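MdbA protein (Corynebacterium diphtheriae, PDB 5C00) is a thiol-disulfide oxidoreductase of the DsbA family that probably catalyses disulfide bond formation in exported proteins, and is essential for viability, pilus assembly and toxin production. Local coordinates at residues A[87-92]-A[96-101]. Sequence-based numbering, arbitrary orientation.
Sequences FLDRDG and NSTKAG
With its carboxylate turned opposite the carbonyl carbon (chi1 -77°) and twisted little at chi2 (-9°), Asp-89 reaches the start of helix 96-109, where Thr-98 presents OG1 beside its own backbone N (chi1 -57°). Asp-89 OD1 accepts the backbone N-H of Ser-97, N to OD1 3.0 Å. OD2 takes two donors from Thr-98: backbone N at 2.9 Å and the hydroxyl OG1 at 3.1 Å, which meets OD2 nearly head-on. Both amides come in on the syn side and somewhat out of the carboxylate plane, Thr-98 N a little more so. The N of Asn-96 lies 3.2 Å from OD1 at an angle too poor for a bond. A carboxylate from the preceding loop thus takes amide N-H groups at the start of helix 96-109; it is supplied by the 3-10 segment 87-89, in the loop that follows strand 78-85 of the thioredoxin fold and leads into its helical part. The positive end of the helix dipole would probably stabilise the negative charge of Asp-89. From Asp-89 to Gly-92 the chain reverses in a type I' turn closed by Gly-92 N on Asp-89 O, 3.0 Å. Against one face of the carboxylate, Ser-97 CB lies 3.4 Å from Asp-89 OD1, while Ser-97 OG lies 3.7 Å from Leu-88 CB and hydrogen-bonds to Asp-52 and Ser-54. Asp-52 also receives the backbone N-H of Leu-88, tying both segments to the end of strand 45-52. Leu-88 touches Cys-55 of the CxxC pair, probably the redox-active site, and Thr-98 OG1 is also hydrogen-bonded to Asn-86 ND2.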
ATOM      1  N   PHE A  87      -3.602 -10.363   7.236  1.00 20.97           N
ATOM      2  CA  PHE A  87      -3.943 -11.782   7.460  1.00 21.33           C
ATOM      3  C   PHE A  87      -2.704 -12.648   7.591  1.00 21.20           C
ATOM      4  O   PHE A  87      -2.722 -13.682   8.281  1.00 22.36           O
ATOM      5  CB  PHE A  87      -4.896 -12.284   6.340  1.00 21.60           C
ATOM      6  CG  PHE A  87      -4.246 -12.541   5.012  1.00 22.04           C
ATOM      7  CD1 PHE A  87      -3.966 -11.518   4.141  1.00 21.64           C
ATOM      8  CD2 PHE A  87      -3.975 -13.840   4.602  1.00 23.87           C
ATOM      9  CE1 PHE A  87      -3.366 -11.751   2.919  1.00 22.13           C
ATOM     10  CE2 PHE A  87      -3.367 -14.096   3.384  1.00 23.25           C
ATOM     11  CZ  PHE A  87      -3.057 -13.072   2.529  1.00 23.67           C
ATOM     12  N   LEU A  88      -1.599 -12.260   6.946  1.00 19.95           N
ATOM     13  CA  LEU A  88      -0.364 -13.021   7.081  1.00 20.94           C
ATOM     14  C   LEU A  88       0.300 -12.964   8.456  1.00 22.63           C
ATOM     15  O   LEU A  88       1.217 -13.747   8.745  1.00 25.12           O
ATOM     16  CB  LEU A  88       0.621 -12.671   5.963  1.00 21.31           C
ATOM     17  CG  LEU A  88       0.140 -13.079   4.562  1.00 21.57           C
ATOM     18  CD1 LEU A  88       1.131 -12.592   3.521  1.00 22.12           C
ATOM     19  CD2 LEU A  88      -0.026 -14.583   4.435  1.00 24.18           C
ATOM     20  N   ASP A  89      -0.156 -12.076   9.330  1.00 21.50           N
ATOM     21  CA  ASP A  89       0.293 -12.108  10.712  1.00 22.25           C
ATOM     22  C   ASP A  89      -0.410 -13.231  11.530  1.00 25.93           C
ATOM     23  O   ASP A  89      -0.253 -13.279  12.741  1.00 23.95           O
ATOM     24  CB  ASP A  89       0.104 -10.724  11.360  1.00 21.63           C
ATOM     25  CG  ASP A  89       1.177  -9.722  10.945  1.00 22.09           C
ATOM     26  OD1 ASP A  89       2.195 -10.115  10.273  1.00 22.38           O
ATOM     27  OD2 ASP A  89       0.958  -8.512  11.232  1.00 21.68           O
ATOM     28  N   ARG A  90      -1.218 -14.069  10.869  1.00 27.31           N
ATOM     29  CA  ARG A  90      -1.711 -15.371  11.426  1.00 31.90           C
ATOM     30  C   ARG A  90      -2.548 -15.074  12.643  1.00 33.10           C
ATOM     31  O   ARG A  90      -2.257 -15.536  13.760  1.00 32.56           O
ATOM     32  CB  ARG A  90      -0.517 -16.292  11.729  1.00 33.54           C
ATOM     33  CG  ARG A  90      -0.809 -17.780  11.966  1.00 37.31           C
ATOM     34  CD  ARG A  90       0.466 -18.621  11.750  1.00 36.38           C
ATOM     35  NE  ARG A  90       0.904 -18.470  10.370  1.00 36.43           N
ATOM     36  CZ  ARG A  90       2.076 -18.861   9.883  1.00 33.45           C
ATOM     37  NH1 ARG A  90       2.339 -18.646   8.608  1.00 34.87           N
ATOM     38  NH2 ARG A  90       2.988 -19.462  10.652  1.00 31.63           N
ATOM     39  N   ASP A  91      -3.516 -14.181  12.439  1.00 35.14           N
ATOM     40  CA  ASP A  91      -4.444 -13.726  13.474  1.00 40.13           C
ATOM     41  C   ASP A  91      -3.833 -12.800  14.565  1.00 40.34           C
ATOM     42  O   ASP A  91      -4.513 -12.463  15.520  1.00 38.76           O
ATOM     43  CB  ASP A  91      -5.178 -14.926  14.149  1.00 47.70           C
ATOM     44  CG  ASP A  91      -6.228 -15.608  13.218  1.00 52.97           C
ATOM     45  OD1 ASP A  91      -7.076 -14.903  12.608  1.00 57.72           O
ATOM     46  OD2 ASP A  91      -6.216 -16.853  13.120  1.00 57.48           O
ATOM     47  N   GLY A  92      -2.561 -12.428  14.454  1.00 32.60           N
ATOM     48  CA  GLY A  92      -1.966 -11.494  15.405  1.00 30.69           C
ATOM     49  C   GLY A  92      -2.249 -10.085  14.922  1.00 28.47           C
ATOM     50  O   GLY A  92      -2.612  -9.879  13.760  1.00 30.04           O
ATOM     51  N   ASN A  96       4.705  -8.306  11.234  1.00 16.84           N
ATOM     52  CA  ASN A  96       5.322  -7.539  10.198  1.00 17.73           C
ATOM     53  C   ASN A  96       4.263  -6.901   9.306  1.00 16.90           C
ATOM     54  O   ASN A  96       4.433  -5.805   8.897  1.00 15.65           O
ATOM     55  CB  ASN A  96       6.186  -8.449   9.341  1.00 20.15           C
ATOM     56  CG  ASN A  96       6.960  -7.688   8.310  1.00 21.21           C
ATOM     57  OD1 ASN A  96       7.954  -7.034   8.640  1.00 26.36           O
ATOM     58  ND2 ASN A  96       6.506  -7.711   7.072  1.00 21.48           N
ATOM     59  N   SER A  97       3.182  -7.618   8.971  1.00 16.64           N
ATOM     60  CA  SER A  97       2.170  -7.070   8.058  1.00 16.76           C
ATOM     61  C   SER A  97       1.515  -5.829   8.679  1.00 16.61           C
ATOM     62  O   SER A  97       1.239  -4.823   8.001  1.00 17.25           O
ATOM     63  CB  SER A  97       1.092  -8.149   7.746  1.00 16.73           C
ATOM     64  OG  SER A  97       1.666  -9.303   7.081  1.00 19.18           O
ATOM     65  N   THR A  98       1.280  -5.887   9.976  1.00 16.92           N
ATOM     66  CA  THR A  98       0.713  -4.717  10.676  1.00 17.54           C
ATOM     67  C   THR A  98       1.703  -3.584  10.808  1.00 16.83           C
ATOM     68  O   THR A  98       1.347  -2.426  10.598  1.00 16.24           O
ATOM     69  CB  THR A  98       0.133  -5.079  12.049  1.00 18.39           C
ATOM     70  OG1 THR A  98      -0.865  -6.084  11.875  1.00 19.87           O
ATOM     71  CG2 THR A  98      -0.507  -3.798  12.714  1.00 17.98           C
ATOM     72  N   LYS A  99       2.930  -3.887  11.205  1.00 16.75           N
ATOM     73  CA  LYS A  99       3.954  -2.836  11.330  1.00 17.36           C
ATOM     74  C   LYS A  99       4.198  -2.080  10.012  1.00 16.60           C
ATOM     75  O   LYS A  99       4.203  -0.831   9.965  1.00 16.62           O
ATOM     76  CB  LYS A  99       5.244  -3.416  11.887  1.00 18.23           C
ATOM     77  CG  LYS A  99       5.183  -3.720  13.360  1.00 19.55           C
ATOM     78  CD  LYS A  99       6.494  -4.342  13.842  1.00 21.52           C
ATOM     79  CE  LYS A  99       6.516  -4.412  15.371  1.00 23.32           C
ATOM     80  NZ  LYS A  99       5.588  -5.438  15.897  1.00 25.12           N
ATOM     81  N   ALA A 100       4.354  -2.820   8.922  1.00 15.98           N
ATOM     82  CA  ALA A 100       4.589  -2.247   7.604  1.00 14.48           C
ATOM     83  C   ALA A 100       3.338  -1.498   7.132  1.00 15.37           C
ATOM     84  O   ALA A 100       3.410  -0.368   6.634  1.00 16.18           O
ATOM     85  CB  ALA A 100       4.936  -3.377   6.636  1.00 14.97           C
ATOM     86  N   GLY A 101       2.179  -2.138   7.283  1.00 15.99           N
ATOM     87  CA  GLY A 101       0.932  -1.582   6.797  1.00 15.74           C
ATOM     88  C   GLY A 101       0.559  -0.333   7.564  1.00 15.52           C
ATOM     89  O   GLY A 101       0.148   0.662   6.978  1.00 15.69           O
TER